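PDB 2IMQ: nitrophorin Cim l NP from Cimex lectularius, which carries nitric oxide on a heme b group in the saliva of the bed bug and delivers it to the victim during feeding, causing vasodilation. Local coordinates for residues Thr120-Thr123 against Arg128-Phe131; Leu154-Ser157 against Pro162-Phe165. All coordinates share one frame; numbering follows the deposited sequence.

Contact 1 (Thr120-Thr123 against Arg128-Phe131); sequences TSFT and RFSF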
ATOM      1  N   THR A 120      -1.826   9.642  -6.206  1.00 17.79           N
ATOM      2  CA  THR A 120      -2.730  10.725  -5.757  1.00 18.54           C
ATOM      3  C   THR A 120      -1.954  11.603  -4.834  1.00 17.40           C
ATOM      4  O   THR A 120      -1.337  11.150  -3.869  1.00 19.77           O
ATOM      5  CB  THR A 120      -3.951  10.095  -5.058  1.00 19.65           C
ATOM      6  OG1 THR A 120      -4.745   9.408  -6.018  1.00 21.35           O
ATOM      7  CG2 THR A 120      -4.848  11.142  -4.397  1.00 22.14           C
ATOM      8  N   SER A 121      -2.016  12.926  -5.097  1.00 19.85           N
ATOM      9  CA  SER A 121      -1.257  13.897  -4.353  1.00 19.64           C
ATOM     10  C   SER A 121      -2.152  15.080  -3.950  1.00 20.78           C
ATOM     11  O   SER A 121      -3.100  15.400  -4.613  1.00 20.88           O
ATOM     12  CB  SER A 121      -0.091  14.459  -5.193  1.00 21.31           C
ATOM     13  OG  SER A 121       0.795  13.423  -5.609  1.00 22.89           O
ATOM     14  N   PHE A 122      -1.774  15.723  -2.891  1.00 20.22           N
ATOM     15  CA  PHE A 122      -2.550  16.885  -2.332  1.00 19.98           C
ATOM     16  C   PHE A 122      -1.723  17.612  -1.323  1.00 20.73           C
ATOM     17  O   PHE A 122      -0.745  17.095  -0.764  1.00 22.94           O
ATOM     18  CB  PHE A 122      -3.862  16.387  -1.688  1.00 20.82           C
ATOM     19  CG  PHE A 122      -3.653  15.550  -0.449  1.00 21.54           C
ATOM     20  CD1 PHE A 122      -3.661  16.144   0.785  1.00 22.31           C
ATOM     21  CD2 PHE A 122      -3.469  14.147  -0.525  1.00 21.91           C
ATOM     22  CE1 PHE A 122      -3.453  15.431   1.916  1.00 24.37           C
ATOM     23  CE2 PHE A 122      -3.252  13.409   0.631  1.00 24.34           C
ATOM     24  CZ  PHE A 122      -3.239  14.042   1.843  1.00 24.73           C
ATOM     25  N   THR A 123      -2.105  18.870  -1.087  1.00 22.18           N
ATOM     26  CA  THR A 123      -1.340  19.690  -0.202  1.00 23.97           C
ATOM     27  C   THR A 123      -2.196  20.154   0.950  1.00 23.87           C
ATOM     28  O   THR A 123      -3.313  20.623   0.753  1.00 25.00           O
ATOM     29  CB  THR A 123      -0.862  20.926  -1.001  1.00 24.52           C
ATOM     30  OG1 THR A 123       0.127  20.520  -1.964  1.00 26.67           O
ATOM     31  CG2 THR A 123      -0.187  21.923  -0.101  1.00 26.50           C
ATOM     32  N   ARG A 128       3.202  18.905   0.654  1.00 22.73           N
ATOM     33  CA  ARG A 128       2.650  18.053  -0.385  1.00 23.28           C
ATOM     34  C   ARG A 128       2.810  16.586  -0.055  1.00 20.68           C
ATOM     35  O   ARG A 128       3.893  16.138   0.219  1.00 22.06           O
ATOM     36  CB  ARG A 128       3.233  18.314  -1.767  1.00 24.15           C
ATOM     37  CG  ARG A 128       2.444  17.651  -2.875  1.00 25.15           C
ATOM     38  CD  ARG A 128       2.096  18.536  -3.932  1.00 24.42           C
ATOM     39  NE  ARG A 128       1.294  17.993  -4.994  1.00 23.51           N
ATOM     40  CZ  ARG A 128       0.025  18.243  -5.191  1.00 22.43           C
ATOM     41  NH1 ARG A 128      -0.678  18.941  -4.298  1.00 24.25           N
ATOM     42  NH2 ARG A 128      -0.574  17.762  -6.275  1.00 23.88           N
ATOM     43  N   PHE A 129       1.677  15.899  -0.029  1.00 20.46           N
ATOM     44  CA  PHE A 129       1.592  14.427   0.164  1.00 18.81           C
ATOM     45  C   PHE A 129       1.387  13.744  -1.169  1.00 18.99           C
ATOM     46  O   PHE A 129       0.613  14.219  -1.991  1.00 19.28           O
ATOM     47  CB  PHE A 129       0.395  14.056   1.057  1.00 20.39           C
ATOM     48  CG  PHE A 129       0.561  14.402   2.488  1.00 20.15           C
ATOM     49  CD1 PHE A 129       0.418  15.722   2.928  1.00 22.70           C
ATOM     50  CD2 PHE A 129       0.833  13.429   3.421  1.00 23.12           C
ATOM     51  CE1 PHE A 129       0.567  16.055   4.266  1.00 24.05           C
ATOM     52  CE2 PHE A 129       0.977  13.744   4.749  1.00 23.76           C
ATOM     53  CZ  PHE A 129       0.829  15.086   5.172  1.00 25.70           C
ATOM     54  N   SER A 130       2.039  12.590  -1.368  1.00 17.38           N
ATOM     55  CA  SER A 130       1.780  11.741  -2.515  1.00 17.72           C
ATOM     56  C   SER A 130       1.666  10.321  -2.004  1.00 16.36           C
ATOM     57  O   SER A 130       2.476   9.892  -1.232  1.00 18.54           O
ATOM     58  CB  SER A 130       2.911  11.815  -3.578  1.00 17.71           C
ATOM     59  OG  SER A 130       3.011  13.118  -4.161  1.00 20.20           O
ATOM     60  N   PHE A 131       0.653   9.676  -2.511  1.00 16.50           N
ATOM     61  CA  PHE A 131       0.388   8.241  -2.299  1.00 15.96           C
ATOM     62  C   PHE A 131       0.370   7.489  -3.612  1.00 16.20           C
ATOM     63  O   PHE A 131      -0.374   7.848  -4.522  1.00 16.84           O
ATOM     64  CB  PHE A 131      -0.959   8.035  -1.595  1.00 16.35           C
ATOM     65  CG  PHE A 131      -0.970   8.550  -0.191  1.00 15.32           C
ATOM     66  CD1 PHE A 131      -1.186   9.903   0.067  1.00 18.52           C
ATOM     67  CD2 PHE A 131      -0.628   7.732   0.860  1.00 16.64           C
ATOM     68  CE1 PHE A 131      -1.153  10.367   1.359  1.00 18.26           C
ATOM     69  CE2 PHE A 131      -0.601   8.199   2.143  1.00 16.40           C
ATOM     70  CZ  PHE A 131      -0.842   9.525   2.396  1.00 18.07           C
TER

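Contact 2 (Leu154-Ser157 against Pro162-Phe165); sequences LDYS and PSDF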
ATOM      1  N   LEU A 154       5.905   7.026 -11.391  1.00 19.17           N
ATOM      2  CA  LEU A 154       5.109   6.838 -10.148  1.00 18.51           C
ATOM      3  C   LEU A 154       5.849   7.356  -8.925  1.00 18.66           C
ATOM      4  O   LEU A 154       5.292   7.382  -7.817  1.00 19.93           O
ATOM      5  CB  LEU A 154       4.736   5.366  -9.973  1.00 16.84           C
ATOM      6  CG  LEU A 154       3.903   4.748 -11.072  1.00 18.18           C
ATOM      7  CD1 LEU A 154       3.858   3.227 -10.912  1.00 19.59           C
ATOM      8  CD2 LEU A 154       2.505   5.289 -11.089  1.00 19.72           C
ATOM      9  N   ASP A 155       7.082   7.832  -9.123  1.00 18.59           N
ATOM     10  CA  ASP A 155       8.001   8.157  -8.041  1.00 19.50           C
ATOM     11  C   ASP A 155       8.151   9.676  -7.987  1.00 20.55           C
ATOM     12  O   ASP A 155       9.000  10.283  -8.697  1.00 20.67           O
ATOM     13  CB  ASP A 155       9.363   7.525  -8.274  1.00 19.13           C
ATOM     14  CG  ASP A 155      10.273   7.670  -7.115  1.00 20.05           C
ATOM     15  OD1 ASP A 155      10.075   8.597  -6.267  1.00 20.73           O
ATOM     16  OD2 ASP A 155      11.254   6.909  -6.988  1.00 21.62           O
ATOM     17  N   TYR A 156       7.366  10.300  -7.102  1.00 20.72           N
ATOM     18  CA  TYR A 156       7.325  11.752  -6.975  1.00 21.83           C
ATOM     19  C   TYR A 156       8.454  12.298  -6.120  1.00 22.08           C
ATOM     20  O   TYR A 156       8.477  13.502  -5.785  1.00 24.06           O
ATOM     21  CB  TYR A 156       5.936  12.196  -6.493  1.00 21.54           C
ATOM     22  CG  TYR A 156       4.906  12.338  -7.576  1.00 22.34           C
ATOM     23  CD1 TYR A 156       4.826  11.486  -8.657  1.00 23.07           C
ATOM     24  CD2 TYR A 156       3.956  13.321  -7.477  1.00 24.33           C
ATOM     25  CE1 TYR A 156       3.875  11.674  -9.650  1.00 24.04           C
ATOM     26  CE2 TYR A 156       3.010  13.505  -8.448  1.00 23.10           C
ATOM     27  CZ  TYR A 156       2.981  12.694  -9.526  1.00 23.38           C
ATOM     28  OH  TYR A 156       2.046  12.832 -10.516  1.00 26.97           O
ATOM     29  N   SER A 157       9.413  11.455  -5.771  1.00 22.88           N
ATOM     30  CA  SER A 157      10.662  11.906  -5.173  1.00 25.78           C
ATOM     31  C   SER A 157      11.677  12.238  -6.280  1.00 26.39           C
ATOM     32  O   SER A 157      12.685  12.894  -5.994  1.00 29.55           O
ATOM     33  CB  SER A 157      11.271  10.885  -4.216  1.00 26.42           C
ATOM     34  OG  SER A 157      11.911   9.829  -4.877  1.00 25.52           O
ATOM     35  N   PRO A 162      10.095  17.715  -5.654  1.00 27.19           N
ATOM     36  CA  PRO A 162       9.578  16.476  -5.076  1.00 25.36           C
ATOM     37  C   PRO A 162       8.663  16.758  -3.892  1.00 25.22           C
ATOM     38  O   PRO A 162       8.777  17.792  -3.212  1.00 25.73           O
ATOM     39  CB  PRO A 162      10.826  15.730  -4.692  1.00 25.64           C
ATOM     40  CG  PRO A 162      11.830  16.767  -4.371  1.00 27.19           C
ATOM     41  CD  PRO A 162      11.531  17.874  -5.376  1.00 28.10           C
ATOM     42  N   SER A 163       7.739  15.837  -3.629  1.00 23.16           N
ATOM     43  CA  SER A 163       6.753  16.002  -2.565  1.00 22.26           C
ATOM     44  C   SER A 163       7.420  15.968  -1.187  1.00 20.19           C
ATOM     45  O   SER A 163       8.513  15.426  -1.014  1.00 22.60           O
ATOM     46  CB  SER A 163       5.700  14.871  -2.649  1.00 22.72           C
ATOM     47  OG  SER A 163       5.011  14.839  -3.903  1.00 23.73           O
ATOM     48  N   ASP A 164       6.753  16.524  -0.176  1.00 21.08           N
ATOM     49  CA  ASP A 164       7.278  16.513   1.185  1.00 20.95           C
ATOM     50  C   ASP A 164       7.131  15.134   1.857  1.00 19.86           C
ATOM     51  O   ASP A 164       8.013  14.685   2.560  1.00 19.87           O
ATOM     52  CB  ASP A 164       6.552  17.527   2.057  1.00 22.35           C
ATOM     53  CG  ASP A 164       6.838  18.930   1.633  1.00 24.46           C
ATOM     54  OD1 ASP A 164       6.038  19.488   0.834  1.00 27.39           O
ATOM     55  OD2 ASP A 164       7.903  19.484   1.973  1.00 28.41           O
ATOM     56  N   PHE A 165       5.977  14.506   1.679  1.00 20.26           N
ATOM     57  CA  PHE A 165       5.690  13.162   2.285  1.00 19.14           C
ATOM     58  C   PHE A 165       5.179  12.221   1.213  1.00 19.24           C
ATOM     59  O   PHE A 165       4.187  12.526   0.537  1.00 20.09           O
ATOM     60  CB  PHE A 165       4.621  13.320   3.372  1.00 20.68           C
ATOM     61  CG  PHE A 165       4.937  14.399   4.394  1.00 19.58           C
ATOM     62  CD1 PHE A 165       4.212  15.554   4.436  1.00 22.93           C
ATOM     63  CD2 PHE A 165       5.934  14.217   5.316  1.00 20.91           C
ATOM     64  CE1 PHE A 165       4.514  16.526   5.412  1.00 25.29           C
ATOM     65  CE2 PHE A 165       6.234  15.146   6.285  1.00 23.83           C
ATOM     66  CZ  PHE A 165       5.522  16.321   6.306  1.00 23.61           C
TER

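Contact 1 (Thr120-Thr123 against Arg128-Phe131)
Phe122 lays its ring over the CB of Phe129, which sits 3.9 Å from the centroid of the Phe122 ring, close to its normal: a CH-pi contact. The Phe129 ring is almost parallel (planes at 3°) but slid aside, barely overlapping. CG of Phe122 stands between its own backbone N and carbonyl carbon (chi1 67°), which swings the ring across to the partner strand; there CE2 of Phe122 also meets CE1 of Phe131 at 3.8 Å. The backbones form an antiparallel beta hairpin, strands 116-124 and 127-135 of one sheet of the DNase I-like beta-sandwich, with Thr120-Phe131 and Phe122-Phe129 as hydrogen-bonded pairs. Val39 of strand 39-46, in the other sheet, packs on both Phe122 and Phe131. Polar groups occupy the other face of the hairpin. The hydroxyls of Ser121 and Ser130 share a hydrogen bond, OG to OG 2.7 Å, across a backbone pair of the non-hydrogen-bonded kind; Ser130 OG also meets Ser163 OG. Arg128, bent at chi2 (129°), lays one guanidinium face over Ser121 C and Phe122 N, while NH1 of Arg128 donates in plane to OG1 of Thr123 at 2.9 Å. NH2 of Arg128 is held by the carbonyl of Lys101.

Contact 2 (Leu154-Ser157 against Pro162-Phe165)
Tyr156 and Ser163 meet through both backbone and side chain. The backbone supplies the one hydrogen bond between the segments: N of Ser163 donates to O of Tyr156 at 3.3 Å, a long bond with an N-H...O angle of 156° and with the donor tilted 30° from the carbonyl plane. The same carbonyl takes a CA-H...O contact from Pro162, whose CA lies 3.2 Å from O of Tyr156, so two successive residues of 162-165 converge on one oxygen.

Van der Waals contacts fill in around this point. CB of Pro162 rests 3.6 Å from O of Ser157 as well as against the Tyr156 carbonyl. OG of Ser163 comes up at the edge of the Tyr156 ring, near its plane, and lies 3.8 Å from CB of Tyr156. With OG beside its own backbone N (chi1 -59°), Ser163 brings its hydroxyl to this edge, but its polar partner is OG of Ser130 on strand 127-135. The side chain of Tyr156 also packs on Val119 and Ser121 of strand 116-124, and its ring enters a cation-pi interaction with Lys159, which lies between the two segments.

Within 154-157, side-chain hydrogen bonds bridge Asp155 and Ser157. OD1 of Asp155 accepts twice from Ser157, from OG at 2.6 Å and from the backbone N at 3.0 Å. Both donors approach from the same face of the carboxylate plane, OG on the syn side and N on the anti side. Ser157 OG is also hydrogen-bonded to NZ of Lys248. OD2 of Asp155 is bonded to Tyr150 OH and Trp213 NE1, which helps to fix the carboxylate's rotation. The short ring closed by the Asp155 carboxylate and the Ser157 amide is an Asx turn, here in the loop leading into strand 165-169.

From the N terminus, the chain runs along strand 116-124, turns back within a few residues and returns on strand 127-135; contact 1 closes this tight hairpin. A longer excursion follows before contact 2 closes a second small loop, from 154-157 round to 162-165, just where strand 165-169 begins. The two closures are in series, neither nested nor crossed. Strand 165-169 then lies beside strand 127-135, running parallel to it, which brings the contacts together: N of Ser130 is probably hydrogen-bonded to O of Phe165, and the rings of Phe129 and Phe165 meet. Together they tie three consecutive strands of one sheet to the loop.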